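GDP-L-fucose synthase (Campylobacter jejuni subsp. jejuni serotype O:2, PDB 7M13) makes GDP-D-glycero-L-gluco-heptose for the capsular polysaccharide, using NADPH as cofactor, and belongs to the GDP-L-fucose synthase group. Local coordinates at residues 47-52 and 91-96; 123-128 and 275-280; 247-252 and 331-336; 295-300 and 338-343. All coordinates share one frame; numbering follows the deposited sequence. Where two conformers were deposited one is given.

Interaction 1. Residues 47-52 and 91-96; sequences VNQQAV and QNNVIH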
loop_
_atom_site.group_PDB
_atom_site.type_symbol
_atom_site.label_atom_id
_atom_site.label_comp_id
_atom_site.label_asym_id
_atom_site.label_seq_id
_atom_site.Cartn_x
_atom_site.Cartn_y
_atom_site.Cartn_z
ATOM N N VAL B 47 8.177 14.811 1.953
ATOM C CA VAL B 47 6.733 14.555 2.189
ATOM C C VAL B 47 5.900 15.566 1.395
ATOM O O VAL B 47 4.710 15.308 1.206
ATOM C CB VAL B 47 6.425 14.538 3.692
ATOM C CG1 VAL B 47 4.937 14.495 3.991
ATOM C CG2 VAL B 47 7.134 13.370 4.359
ATOM N N ASN B 48 6.466 16.723 1.063
ATOM C CA ASN B 48 5.700 17.824 0.456
ATOM C C ASN B 48 5.724 17.685 -1.065
ATOM O O ASN B 48 6.769 17.917 -1.689
ATOM C CB ASN B 48 6.235 19.171 0.959
ATOM C CG ASN B 48 5.398 20.336 0.463
ATOM O OD1 ASN B 48 5.638 20.816 -0.622
ATOM N ND2 ASN B 48 4.324 20.678 1.177
ATOM N N GLN B 49 4.599 17.306 -1.637
ATOM C CA GLN B 49 4.451 17.082 -3.072
ATOM C C GLN B 49 4.857 18.317 -3.870
ATOM O O GLN B 49 5.611 18.191 -4.819
ATOM C CB GLN B 49 3.016 16.664 -3.331
ATOM C CG GLN B 49 2.748 16.505 -4.802
ATOM C CD GLN B 49 1.300 16.203 -5.062
ATOM O OE1 GLN B 49 0.934 15.162 -5.615
ATOM N NE2 GLN B 49 0.482 17.135 -4.683
ATOM N N GLN B 50 4.412 19.504 -3.453
ATOM C CA GLN B 50 4.728 20.746 -4.189
ATOM C C GLN B 50 6.250 20.927 -4.246
ATOM O O GLN B 50 6.759 21.220 -5.327
ATOM C CB GLN B 50 4.022 21.922 -3.526
ATOM C CG GLN B 50 4.293 23.247 -4.219
ATOM C CD GLN B 50 3.664 24.416 -3.497
ATOM O OE1 GLN B 50 3.156 24.323 -2.377
ATOM N NE2 GLN B 50 3.695 25.553 -4.163
ATOM N N ALA B 51 6.926 20.783 -3.123
ATOM C CA ALA B 51 8.390 21.032 -3.105
ATOM C C ALA B 51 9.098 19.981 -3.974
ATOM O O ALA B 51 10.109 20.266 -4.661
ATOM C CB ALA B 51 8.900 21.012 -1.700
ATOM N N VAL B 52 8.663 18.722 -3.906
ATOM C CA VAL B 52 9.329 17.648 -4.676
ATOM C C VAL B 52 9.098 17.855 -6.178
ATOM O O VAL B 52 10.051 17.733 -6.968
ATOM C CB VAL B 52 8.885 16.262 -4.194
ATOM C CG1 VAL B 52 9.470 15.203 -5.109
ATOM C CG2 VAL B 52 9.320 16.047 -2.767
ATOM N N GLN B 91 7.890 8.104 -1.024
ATOM C CA GLN B 91 7.914 7.140 -2.140
ATOM C C GLN B 91 7.119 7.712 -3.311
ATOM O O GLN B 91 7.626 7.749 -4.480
ATOM C CB GLN B 91 7.347 5.782 -1.720
ATOM C CG GLN B 91 8.207 5.042 -0.698
ATOM C CD GLN B 91 7.514 3.934 0.052
ATOM O OE1 GLN B 91 8.065 3.465 1.060
ATOM N NE2 GLN B 91 6.310 3.570 -0.346
ATOM N N ASN B 92 5.885 8.128 -3.065
ATOM C CA ASN B 92 4.979 8.529 -4.157
ATOM C C ASN B 92 5.530 9.807 -4.798
ATOM O O ASN B 92 5.559 9.930 -6.035
ATOM C CB ASN B 92 3.567 8.760 -3.635
ATOM C CG ASN B 92 2.858 7.489 -3.225
ATOM O OD1 ASN B 92 3.349 6.400 -3.461
ATOM N ND2 ASN B 92 1.717 7.687 -2.595
ATOM N N ASN B 93 5.949 10.754 -3.976
ATOM C CA ASN B 93 6.431 12.043 -4.525
ATOM C C ASN B 93 7.683 11.816 -5.380
ATOM O O ASN B 93 7.757 12.354 -6.497
ATOM C CB ASN B 93 6.718 13.021 -3.399
ATOM C CG ASN B 93 5.480 13.554 -2.693
ATOM O OD1 ASN B 93 4.386 13.505 -3.241
ATOM N ND2 ASN B 93 5.697 14.055 -1.487
ATOM N N VAL B 94 8.636 11.016 -4.913
ATOM C CA VAL B 94 9.906 10.867 -5.673
ATOM C C VAL B 94 9.662 9.980 -6.893
ATOM O O VAL B 94 10.101 10.320 -7.988
ATOM C CB VAL B 94 11.005 10.323 -4.751
ATOM C CG1 VAL B 94 12.243 9.921 -5.517
ATOM C CG2 VAL B 94 11.315 11.352 -3.675
ATOM N N ILE B 95 8.910 8.893 -6.756
ATOM C CA ILE B 95 8.735 7.959 -7.885
ATOM C C ILE B 95 7.906 8.654 -8.979
ATOM O O ILE B 95 8.278 8.632 -10.159
ATOM C CB ILE B 95 8.124 6.630 -7.436
ATOM C CG1 ILE B 95 9.096 5.868 -6.544
ATOM C CG2 ILE B 95 7.724 5.818 -8.655
ATOM C CD1 ILE B 95 8.454 4.727 -5.782
ATOM N N HIS B 96 6.778 9.272 -8.621
ATOM C CA HIS B 96 5.913 9.884 -9.647
ATOM C C HIS B 96 6.642 11.060 -10.315
ATOM O O HIS B 96 6.533 11.183 -11.545
ATOM C CB HIS B 96 4.570 10.323 -9.055
ATOM C CG HIS B 96 3.677 10.886 -10.084
ATOM N ND1 HIS B 96 3.106 10.068 -11.003
ATOM C CD2 HIS B 96 3.272 12.149 -10.358
ATOM C CE1 HIS B 96 2.357 10.802 -11.822
ATOM N NE2 HIS B 96 2.434 12.071 -11.446
#

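Interaction 2. Residues 123-128 and 275-280; sequences LKEEYL and THINIG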
loop_
_atom_site.group_PDB
_atom_site.type_symbol
_atom_site.label_atom_id
_atom_site.label_comp_id
_atom_site.label_asym_id
_atom_site.label_seq_id
_atom_site.Cartn_x
_atom_site.Cartn_y
_atom_site.Cartn_z
ATOM N N LEU B 123 14.386 -16.013 2.847
ATOM C CA LEU B 123 13.200 -15.370 2.237
ATOM C C LEU B 123 13.402 -15.159 0.748
ATOM O O LEU B 123 14.373 -14.472 0.345
ATOM C CB LEU B 123 12.978 -14.019 2.916
ATOM C CG LEU B 123 12.686 -14.085 4.400
ATOM C CD1 LEU B 123 12.918 -12.726 5.043
ATOM C CD2 LEU B 123 11.259 -14.577 4.618
ATOM N N LYS B 124 12.529 -15.728 -0.074
ATOM C CA LYS B 124 12.492 -15.513 -1.523
ATOM C C LYS B 124 11.645 -14.282 -1.809
ATOM O O LYS B 124 10.679 -14.021 -1.092
ATOM C CB LYS B 124 11.908 -16.754 -2.177
ATOM C CG LYS B 124 12.743 -18.017 -2.028
ATOM C CD LYS B 124 12.191 -19.168 -2.868
ATOM C CE LYS B 124 12.261 -18.970 -4.362
ATOM N NZ LYS B 124 11.696 -20.125 -5.103
ATOM N N GLU B 125 11.907 -13.671 -2.943
ATOM C CA GLU B 125 11.135 -12.473 -3.380
ATOM C C GLU B 125 9.651 -12.850 -3.450
ATOM O O GLU B 125 8.791 -11.990 -3.171
ATOM C CB GLU B 125 11.742 -11.974 -4.673
ATOM C CG GLU B 125 13.087 -11.302 -4.481
ATOM C CD GLU B 125 14.331 -12.182 -4.596
ATOM O OE1 GLU B 125 14.175 -13.454 -4.650
ATOM O OE2 GLU B 125 15.468 -11.632 -4.667
ATOM N N GLU B 126 9.345 -14.065 -3.877
ATOM C CA GLU B 126 7.980 -14.540 -4.122
ATOM C C GLU B 126 7.214 -14.710 -2.826
ATOM O O GLU B 126 6.011 -15.001 -2.931
ATOM C CB GLU B 126 7.996 -15.876 -4.869
ATOM C CG GLU B 126 8.520 -15.784 -6.285
ATOM C CD GLU B 126 10.027 -15.968 -6.451
ATOM O OE1 GLU B 126 10.436 -16.148 -7.629
ATOM O OE2 GLU B 126 10.801 -15.927 -5.435
ATOM N N TYR B 127 7.815 -14.555 -1.639
ATOM C CA TYR B 127 7.090 -14.708 -0.359
ATOM C C TYR B 127 6.300 -13.436 -0.028
ATOM O O TYR B 127 5.557 -13.451 0.948
ATOM C CB TYR B 127 8.061 -15.091 0.763
ATOM C CG TYR B 127 8.715 -16.452 0.599
ATOM C CD1 TYR B 127 8.329 -17.337 -0.389
ATOM C CD2 TYR B 127 9.743 -16.816 1.449
ATOM C CE1 TYR B 127 8.910 -18.606 -0.487
ATOM C CE2 TYR B 127 10.346 -18.056 1.349
ATOM C CZ TYR B 127 9.947 -18.936 0.376
ATOM O OH TYR B 127 10.576 -20.165 0.253
ATOM N N LEU B 128 6.460 -12.354 -0.792
ATOM C CA LEU B 128 5.567 -11.189 -0.662
ATOM C C LEU B 128 4.105 -11.655 -0.635
ATOM O O LEU B 128 3.698 -12.420 -1.542
ATOM C CB LEU B 128 5.882 -10.232 -1.811
ATOM C CG LEU B 128 4.966 -9.018 -1.896
ATOM C CD1 LEU B 128 4.952 -8.264 -0.599
ATOM C CD2 LEU B 128 5.376 -8.127 -3.063
ATOM N N THR B 275 9.109 -8.494 -8.868
ATOM C CA THR B 275 10.321 -8.049 -9.587
ATOM C C THR B 275 11.278 -7.256 -8.723
ATOM O O THR B 275 12.288 -6.773 -9.267
ATOM C CB THR B 275 9.960 -7.293 -10.855
ATOM O OG1 THR B 275 9.173 -6.146 -10.540
ATOM C CG2 THR B 275 9.266 -8.178 -11.855
ATOM N N HIS B 276 10.975 -7.095 -7.437
ATOM C CA HIS B 276 11.963 -6.609 -6.460
ATOM C C HIS B 276 13.089 -7.631 -6.334
ATOM O O HIS B 276 12.923 -8.802 -6.764
ATOM C CB HIS B 276 11.311 -6.324 -5.112
ATOM C CG HIS B 276 10.575 -7.452 -4.509
ATOM N ND1 HIS B 276 9.350 -7.848 -4.951
ATOM C CD2 HIS B 276 10.931 -8.290 -3.500
ATOM C CE1 HIS B 276 8.952 -8.889 -4.228
ATOM N NE2 HIS B 276 9.908 -9.177 -3.335
ATOM N N ILE B 277 14.223 -7.201 -5.789
ATOM C CA ILE B 277 15.417 -8.089 -5.671
ATOM C C ILE B 277 15.926 -8.008 -4.250
ATOM O O ILE B 277 16.297 -6.925 -3.793
ATOM C CB ILE B 277 16.530 -7.637 -6.629
ATOM C CG1 ILE B 277 16.036 -7.272 -8.029
ATOM C CG2 ILE B 277 17.627 -8.676 -6.655
ATOM C CD1 ILE B 277 17.082 -6.585 -8.859
ATOM N N ASN B 278 16.099 -9.151 -3.619
ATOM C CA ASN B 278 16.734 -9.175 -2.288
ATOM C C ASN B 278 18.247 -8.932 -2.440
ATOM O O ASN B 278 18.853 -9.434 -3.380
ATOM C CB ASN B 278 16.558 -10.520 -1.612
ATOM C CG ASN B 278 15.128 -10.823 -1.281
ATOM O OD1 ASN B 278 14.298 -9.919 -1.115
ATOM N ND2 ASN B 278 14.850 -12.126 -1.143
ATOM N N ILE B 279 18.815 -8.183 -1.514
ATOM C CA ILE B 279 20.283 -7.985 -1.471
ATOM C C ILE B 279 20.738 -8.366 -0.063
ATOM O O ILE B 279 19.936 -8.369 0.878
ATOM C CB ILE B 279 20.695 -6.562 -1.896
ATOM C CG1 ILE B 279 20.151 -5.466 -0.989
ATOM C CG2 ILE B 279 20.321 -6.326 -3.351
ATOM C CD1 ILE B 279 20.698 -4.086 -1.269
ATOM N N GLY B 280 22.003 -8.719 0.053
ATOM C CA GLY B 280 22.500 -9.262 1.319
ATOM C C GLY B 280 23.737 -10.091 1.061
ATOM O O GLY B 280 24.218 -10.140 -0.050
HETATM O O HOH W 1 18.267 -11.887 -4.602
#

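Interaction 3. Residues 247-252 and 331-336; sequences SDDLAD and HKIELK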
loop_
_atom_site.group_PDB
_atom_site.type_symbol
_atom_site.label_atom_id
_atom_site.label_comp_id
_atom_site.label_asym_id
_atom_site.label_seq_id
_atom_site.Cartn_x
_atom_site.Cartn_y
_atom_site.Cartn_z
ATOM N N SER B 247 27.286 -0.960 4.221
ATOM C CA SER B 247 26.809 0.090 3.298
ATOM C C SER B 247 27.701 0.214 2.052
ATOM O O SER B 247 27.178 0.685 1.026
ATOM C CB SER B 247 26.620 1.354 4.010
ATOM O OG SER B 247 27.855 1.773 4.581
ATOM N N ASP B 248 28.973 -0.199 2.069
ATOM C CA ASP B 248 29.775 -0.225 0.823
ATOM C C ASP B 248 29.256 -1.310 -0.124
ATOM O O ASP B 248 29.297 -1.102 -1.344
ATOM C CB ASP B 248 31.272 -0.412 1.083
ATOM C CG ASP B 248 31.983 0.823 1.599
ATOM O OD1 ASP B 248 31.399 1.933 1.532
ATOM O OD2 ASP B 248 33.125 0.650 2.079
ATOM N N ASP B 249 28.833 -2.461 0.414
ATOM C CA ASP B 249 28.203 -3.531 -0.381
ATOM C C ASP B 249 26.836 -3.041 -0.881
ATOM O O ASP B 249 26.537 -3.311 -2.048
ATOM C CB ASP B 249 28.128 -4.848 0.397
ATOM C CG ASP B 249 29.323 -5.789 0.186
ATOM O OD1 ASP B 249 29.986 -5.704 -0.883
ATOM O OD2 ASP B 249 29.552 -6.628 1.074
ATOM N N LEU B 250 26.062 -2.335 -0.061
ATOM C CA LEU B 250 24.787 -1.745 -0.523
ATOM C C LEU B 250 25.075 -0.764 -1.667
ATOM O O LEU B 250 24.432 -0.837 -2.726
ATOM C CB LEU B 250 24.055 -1.063 0.632
ATOM C CG LEU B 250 22.742 -0.425 0.213
ATOM C CD1 LEU B 250 21.771 -0.375 1.376
ATOM C CD2 LEU B 250 22.965 0.960 -0.369
ATOM N N ALA B 251 26.067 0.117 -1.503
ATOM C CA ALA B 251 26.384 1.084 -2.569
ATOM C C ALA B 251 26.814 0.327 -3.823
ATOM O O ALA B 251 26.360 0.631 -4.934
ATOM C CB ALA B 251 27.437 2.040 -2.094
ATOM N N ASP B 252 27.659 -0.697 -3.673
ATOM C CA ASP B 252 28.153 -1.481 -4.841
ATOM C C ASP B 252 26.978 -2.101 -5.600
ATOM O O ASP B 252 26.965 -2.017 -6.835
ATOM C CB ASP B 252 29.089 -2.634 -4.472
ATOM C CG ASP B 252 30.514 -2.215 -4.178
ATOM O OD1 ASP B 252 30.819 -1.025 -4.413
ATOM O OD2 ASP B 252 31.306 -3.091 -3.733
ATOM N N HIS B 331 28.242 -10.149 -2.667
ATOM C CA HIS B 331 28.870 -9.283 -1.664
ATOM C C HIS B 331 30.384 -9.536 -1.631
ATOM O O HIS B 331 30.811 -10.650 -1.938
ATOM C CB HIS B 331 28.230 -9.536 -0.316
ATOM C CG HIS B 331 28.664 -10.802 0.311
ATOM N ND1 HIS B 331 28.138 -12.018 -0.036
ATOM C CD2 HIS B 331 29.541 -11.020 1.317
ATOM C CE1 HIS B 331 28.719 -12.958 0.698
ATOM N NE2 HIS B 331 29.589 -12.368 1.524
ATOM N N LYS B 332 31.107 -8.533 -1.191
ATOM C CA LYS B 332 32.577 -8.600 -0.999
ATOM C C LYS B 332 32.984 -8.507 0.475
ATOM O O LYS B 332 34.137 -8.888 0.754
ATOM C CB LYS B 332 33.240 -7.436 -1.724
ATOM C CG LYS B 332 33.016 -7.395 -3.224
ATOM C CD LYS B 332 33.566 -6.120 -3.846
ATOM C CE LYS B 332 33.284 -6.014 -5.332
ATOM N NZ LYS B 332 34.392 -5.356 -6.067
ATOM N N ILE B 333 32.178 -7.912 1.356
ATOM C CA ILE B 333 32.607 -7.574 2.740
ATOM C C ILE B 333 32.041 -8.636 3.672
ATOM O O ILE B 333 30.832 -8.658 3.915
ATOM C CB ILE B 333 32.193 -6.146 3.143
ATOM C CG1 ILE B 333 32.795 -5.104 2.205
ATOM C CG2 ILE B 333 32.577 -5.876 4.583
ATOM C CD1 ILE B 333 32.328 -3.710 2.478
ATOM N N GLU B 334 32.914 -9.491 4.213
ATOM C CA GLU B 334 32.527 -10.431 5.284
ATOM C C GLU B 334 32.361 -9.642 6.581
ATOM O O GLU B 334 32.976 -8.587 6.739
ATOM C CB GLU B 334 33.559 -11.552 5.423
ATOM C CG GLU B 334 33.712 -12.424 4.177
ATOM C CD GLU B 334 32.437 -12.922 3.495
ATOM O OE1 GLU B 334 31.458 -13.275 4.191
ATOM O OE2 GLU B 334 32.445 -12.992 2.253
ATOM N N LEU B 335 31.490 -10.117 7.444
ATOM C CA LEU B 335 31.022 -9.377 8.632
ATOM C C LEU B 335 32.202 -8.924 9.515
ATOM O O LEU B 335 32.237 -7.734 9.891
ATOM C CB LEU B 335 30.004 -10.220 9.381
ATOM C CG LEU B 335 29.328 -9.517 10.558
ATOM C CD1 LEU B 335 28.633 -8.232 10.127
ATOM C CD2 LEU B 335 28.334 -10.439 11.224
ATOM N N LYS B 336 33.140 -9.812 9.851
ATOM C CA LYS B 336 34.279 -9.440 10.741
ATOM C C LYS B 336 35.047 -8.257 10.131
ATOM O O LYS B 336 35.353 -7.288 10.873
ATOM C CB LYS B 336 35.193 -10.649 10.964
ATOM C CG LYS B 336 34.654 -11.663 11.961
ATOM C CD LYS B 336 35.525 -12.908 12.138
ATOM C CE LYS B 336 34.906 -14.162 11.549
ATOM N NZ LYS B 336 35.015 -14.181 10.072
#

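Interaction 4. Residues 295-300 and 338-343; sequences KNIVGF and GIKMMY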
loop_
_atom_site.group_PDB
_atom_site.type_symbol
_atom_site.label_atom_id
_atom_site.label_comp_id
_atom_site.label_asym_id
_atom_site.label_seq_id
_atom_site.Cartn_x
_atom_site.Cartn_y
_atom_site.Cartn_z
ATOM N N LYS B 295 33.315 -8.111 20.442
ATOM C CA LYS B 295 34.158 -8.173 21.674
ATOM C C LYS B 295 35.635 -8.277 21.282
ATOM O O LYS B 295 36.474 -7.519 21.841
ATOM C CB LYS B 295 33.748 -9.355 22.557
ATOM C CG LYS B 295 34.546 -9.462 23.853
ATOM C CD LYS B 295 34.345 -10.741 24.640
ATOM C CE LYS B 295 35.417 -10.923 25.700
ATOM N NZ LYS B 295 35.158 -12.114 26.549
ATOM N N ASN B 296 35.946 -9.158 20.333
ATOM C CA ASN B 296 37.340 -9.467 19.924
ATOM C C ASN B 296 37.916 -8.279 19.151
ATOM O O ASN B 296 39.114 -7.979 19.334
ATOM C CB ASN B 296 37.389 -10.814 19.200
ATOM C CG ASN B 296 37.014 -11.950 20.134
ATOM O OD1 ASN B 296 36.540 -13.000 19.698
ATOM N ND2 ASN B 296 37.199 -11.744 21.433
ATOM N N ILE B 297 37.099 -7.601 18.335
ATOM C CA ILE B 297 37.554 -6.431 17.529
ATOM C C ILE B 297 37.784 -5.234 18.459
ATOM O O ILE B 297 38.788 -4.524 18.267
ATOM C CB ILE B 297 36.559 -6.123 16.391
ATOM C CG1 ILE B 297 36.554 -7.277 15.388
ATOM C CG2 ILE B 297 36.882 -4.788 15.727
ATOM C CD1 ILE B 297 35.453 -7.213 14.346
ATOM N N VAL B 298 36.904 -5.044 19.440
ATOM C CA VAL B 298 36.993 -3.911 20.408
ATOM C C VAL B 298 38.141 -4.179 21.387
ATOM O O VAL B 298 38.767 -3.209 21.846
ATOM C CB VAL B 298 35.649 -3.696 21.119
ATOM C CG1 VAL B 298 35.786 -2.812 22.354
ATOM C CG2 VAL B 298 34.621 -3.120 20.151
ATOM N N GLY B 299 38.412 -5.447 21.682
ATOM C CA GLY B 299 39.439 -5.847 22.664
ATOM C C GLY B 299 38.936 -5.693 24.089
ATOM O O GLY B 299 39.752 -5.447 24.969
ATOM N N PHE B 300 37.633 -5.848 24.330
ATOM C CA PHE B 300 37.048 -5.859 25.693
ATOM C C PHE B 300 37.455 -7.158 26.398
ATOM O O PHE B 300 37.354 -8.238 25.771
ATOM C CB PHE B 300 35.531 -5.699 25.629
ATOM C CG PHE B 300 34.817 -5.786 26.949
ATOM C CD1 PHE B 300 35.097 -4.899 27.975
ATOM C CD2 PHE B 300 33.848 -6.750 27.162
ATOM C CE1 PHE B 300 34.407 -4.969 29.174
ATOM C CE2 PHE B 300 33.154 -6.815 28.360
ATOM C CZ PHE B 300 33.446 -5.930 29.373
ATOM N N GLY B 338 33.973 -6.055 7.964
ATOM C CA GLY B 338 33.126 -4.850 7.919
ATOM C C GLY B 338 33.058 -4.189 9.280
ATOM O O GLY B 338 33.075 -2.955 9.349
ATOM N N ILE B 339 32.976 -4.974 10.346
ATOM C CA ILE B 339 32.882 -4.443 11.733
ATOM C C ILE B 339 34.210 -3.748 12.069
ATOM O O ILE B 339 34.175 -2.681 12.711
ATOM C CB ILE B 339 32.546 -5.544 12.754
ATOM C CG1 ILE B 339 31.156 -6.140 12.523
ATOM C CG2 ILE B 339 32.649 -5.012 14.170
ATOM C CD1 ILE B 339 30.889 -7.404 13.307
ATOM N N LYS B 340 35.333 -4.324 11.625
ATOM C CA LYS B 340 36.671 -3.692 11.770
ATOM C C LYS B 340 36.661 -2.318 11.085
ATOM O O LYS B 340 37.054 -1.333 11.753
ATOM C CB LYS B 340 37.765 -4.586 11.194
ATOM C CG LYS B 340 38.283 -5.671 12.123
ATOM C CD LYS B 340 39.593 -6.260 11.631
ATOM C CE LYS B 340 40.240 -7.192 12.629
ATOM N NZ LYS B 340 40.648 -8.465 11.989
ATOM N N MET B 341 36.222 -2.242 9.814
ATOM C CA MET B 341 36.180 -0.967 9.053
ATOM C C MET B 341 35.363 0.047 9.865
ATOM O O MET B 341 35.782 1.218 9.955
ATOM C CB MET B 341 35.547 -1.134 7.665
ATOM C CG MET B 341 36.243 -2.137 6.763
ATOM S SD MET B 341 35.207 -2.535 5.301
ATOM C CE MET B 341 35.382 -0.990 4.412
ATOM N N MET B 342 34.206 -0.376 10.399
ATOM C CA MET B 342 33.258 0.500 11.126
ATOM C C MET B 342 33.913 0.985 12.434
ATOM O O MET B 342 33.790 2.191 12.755
ATOM C CB MET B 342 31.945 -0.242 11.411
ATOM C CG MET B 342 30.893 0.639 12.059
ATOM S SD MET B 342 29.238 -0.125 12.198
ATOM C CE MET B 342 29.618 -1.650 13.060
ATOM N N TYR B 343 34.622 0.106 13.151
ATOM C CA TYR B 343 35.269 0.462 14.448
ATOM C C TYR B 343 36.400 1.469 14.205
ATOM O O TYR B 343 36.509 2.445 14.964
ATOM C CB TYR B 343 35.788 -0.767 15.204
ATOM C CG TYR B 343 36.166 -0.477 16.643
ATOM C CD1 TYR B 343 35.349 0.290 17.461
ATOM C CD2 TYR B 343 37.346 -0.969 17.188
ATOM C CE1 TYR B 343 35.691 0.571 18.775
ATOM C CE2 TYR B 343 37.705 -0.693 18.501
ATOM C CZ TYR B 343 36.873 0.072 19.297
ATOM O OH TYR B 343 37.201 0.344 20.592
#

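Interaction 1. Residues 47-52 and 91-96
The carboxamide of Asn93 lies with one face under the first turn of helix 49-59, where Gln49 CA stands 3.7 Å from Asn93 CG and Gln49 CB comes within 3.4 Å of Asn93 OD1. At the other end of the amide, Asn93 ND2 is 3.1 Å from Val47 O and has a hydrogen bond to the carbonyl oxygen of Leu46. The side chains of Gln49 and Asn93 cross at about a right angle. This is helix-to-helix packing in the NADP-binding Rossmann fold: the start of helix 49-59 sits against the middle of helix 80-100, and Val47, two residues before helix 49-59, touches the bound NADP. Asn93 CG is anti to its own carbonyl carbon (chi1 -71°), and this sends the amide across to the loop before helix 49-59 while CB stays behind to meet a neighbour. That neighbour is Val52, one turn further along helix 49-59, whose methyl CG1 packs 3.9 Å from Asn93 CB and 3.6 Å from the backbone carbonyl oxygen Asn93 O. The region also faces the dimer interface: Gln49 packs on Val47 of the second subunit, and the ring of His96 stacks with Tyr85 of that subunit. The helix begins with a side-chain cap. Asn48, at the N-cap position, turns its OD1 back to accept a hydrogen bond from Ala51 N at 2.8 Å, with an N-H...O angle of 154° and the donor in the plane of the Asn48 side-chain carbonyl.

Interaction 2. Residues 123-128 and 275-280
Glu125 makes the central hydrogen bond here: its OE2 accepts from the backbone of Asn278, with N 2.8 Å away and an almost straight N-H...O angle of 171°. The donor arrives on the anti side, somewhat out of the carboxylate plane. A water lies 2.8 Å from both Glu125 OE2 and Asn278 O and can donate to either. A second, weak bond runs from His276 NE2 to Glu125 O at 3.0 Å and is bent to 121°; that oxygen lies at the ring edge, near its plane.

The flat Glu125 carboxylate and Asn278 amide meet tip to tip as a stack, planes only 10° apart, and Asn278 ND2 is 3.5 Å from Glu125 CD. The amide is held by Tyr115 OH at OD1 and by the Asp320 carbonyl at ND2.

Nonpolar contact comes from Leu128 CD2, 3.8 Å from His276 CE1, and from the Glu125 methylenes against the same ring; Leu128 also packs on Tyr138 of the second subunit.

The loop after strand 105-111 is thus pinned to strand 277-278 of the Rossmann sheet. Any charge on Glu125 would be eased by the backbone N-H, the water and probably Lys323, which packs on it.

Interaction 3. Residues 247-252 and 331-336
Asp248, in the first turn of helix 247-260, meets the 331-336 segment through its methylene: Asp248 CB lies 3.7 Å from Ile333 CD1, while its OD1 is hydrogen-bonded to Asn27. Asp249 follows and carries the contact. Its carboxylate faces the backbone of 331-333 and uses both oxygens, OD1 accepting from Lys332 N at 3.1 Å (N-H...O angle 166°) and OD2 from Ile333 N at 2.9 Å (156°). Each donor comes to the syn side of its oxygen and somewhat out of the carboxylate plane, so the two bonds fix the rotation of the group. Carbon closes round OD2 as well, with His331 CB 3.5 Å and Ile333 CB 3.4 Å from it. In one of its two conformers, Asp252 runs across the Lys332 chain at about a right angle. The approach is loose and doubtful, with Asp252 OD2 4.5 Å from Lys332 NZ, beyond a salt bridge; Asp252 OD1 pairs instead with Arg31. One carboxylate taking two successive backbone N-H groups anchors the loop entering helix 335-347 to a Rossmann-domain helix, at the junction with the C-terminal part of an extended short-chain dehydrogenase/reductase.

Interaction 4. Residues 295-300 and 338-343
Val298 CG2 sits over one face of the Tyr343 ring, 4.1 Å from its centroid and 15° off the ring normal, a CH-pi contact displaced toward the rim on the CZ side. Beside it, Val298 CA approaches Tyr343 CE2 at 3.8 Å, which brings the end of helix 287-298 against the aromatic ring. The arrangement is apolar helix-to-helix packing between helices 287-298 and 335-347 in the C-terminal part of an extended short-chain dehydrogenase/reductase, the part that in this family mainly serves the nucleotide sugar. Ile297 provides the other half. Its CD1 reaches Ile339 CG2 at 3.6 Å, the two side chains crossing at about a right angle. Ile297 CD1 also lies 3.9 Å from Lys340 CG, so that the aliphatic root of the lysine flanks the isoleucine. The other branch, Ile297 CG2, rests against Tyr343 CD2 at 4.1 Å. Tyr343 CG is anti to the backbone N (chi1 -167°), directing the ring across to Val298 and its hydroxyl onward to helix 184-199, where it hydrogen-bonds His193 and Lys196. Lys196 also binds the Val298 carbonyl, so a third helix ties both sides of the contact. Helix 287-298 then stops: Gly299 takes a positive phi of 78°, and Lys295 O accepts from both Gly299 N at 2.8 Å and Phe300 N at 3.2 Å.

In the fold
Interactions 3 and 4 share helix 335-347, its entry loop in one and its body in the other, and they touch directly, with Ile333 against Gly338 and Met341. Interaction 3 is a surface contact resting on a carboxylate and backbone N-H groups, whereas the largely buried interaction 4 is apolar. Interaction 2, also buried, is polar instead, and meets interaction 3 where Gly280 lies against His331. Interaction 1 stands apart, its centre about 40 Å from that of interaction 4 and on the other side of the chain's centre; it is a buried helix pair beside the cofactor and the dimer interface, with amide contacts and a valine.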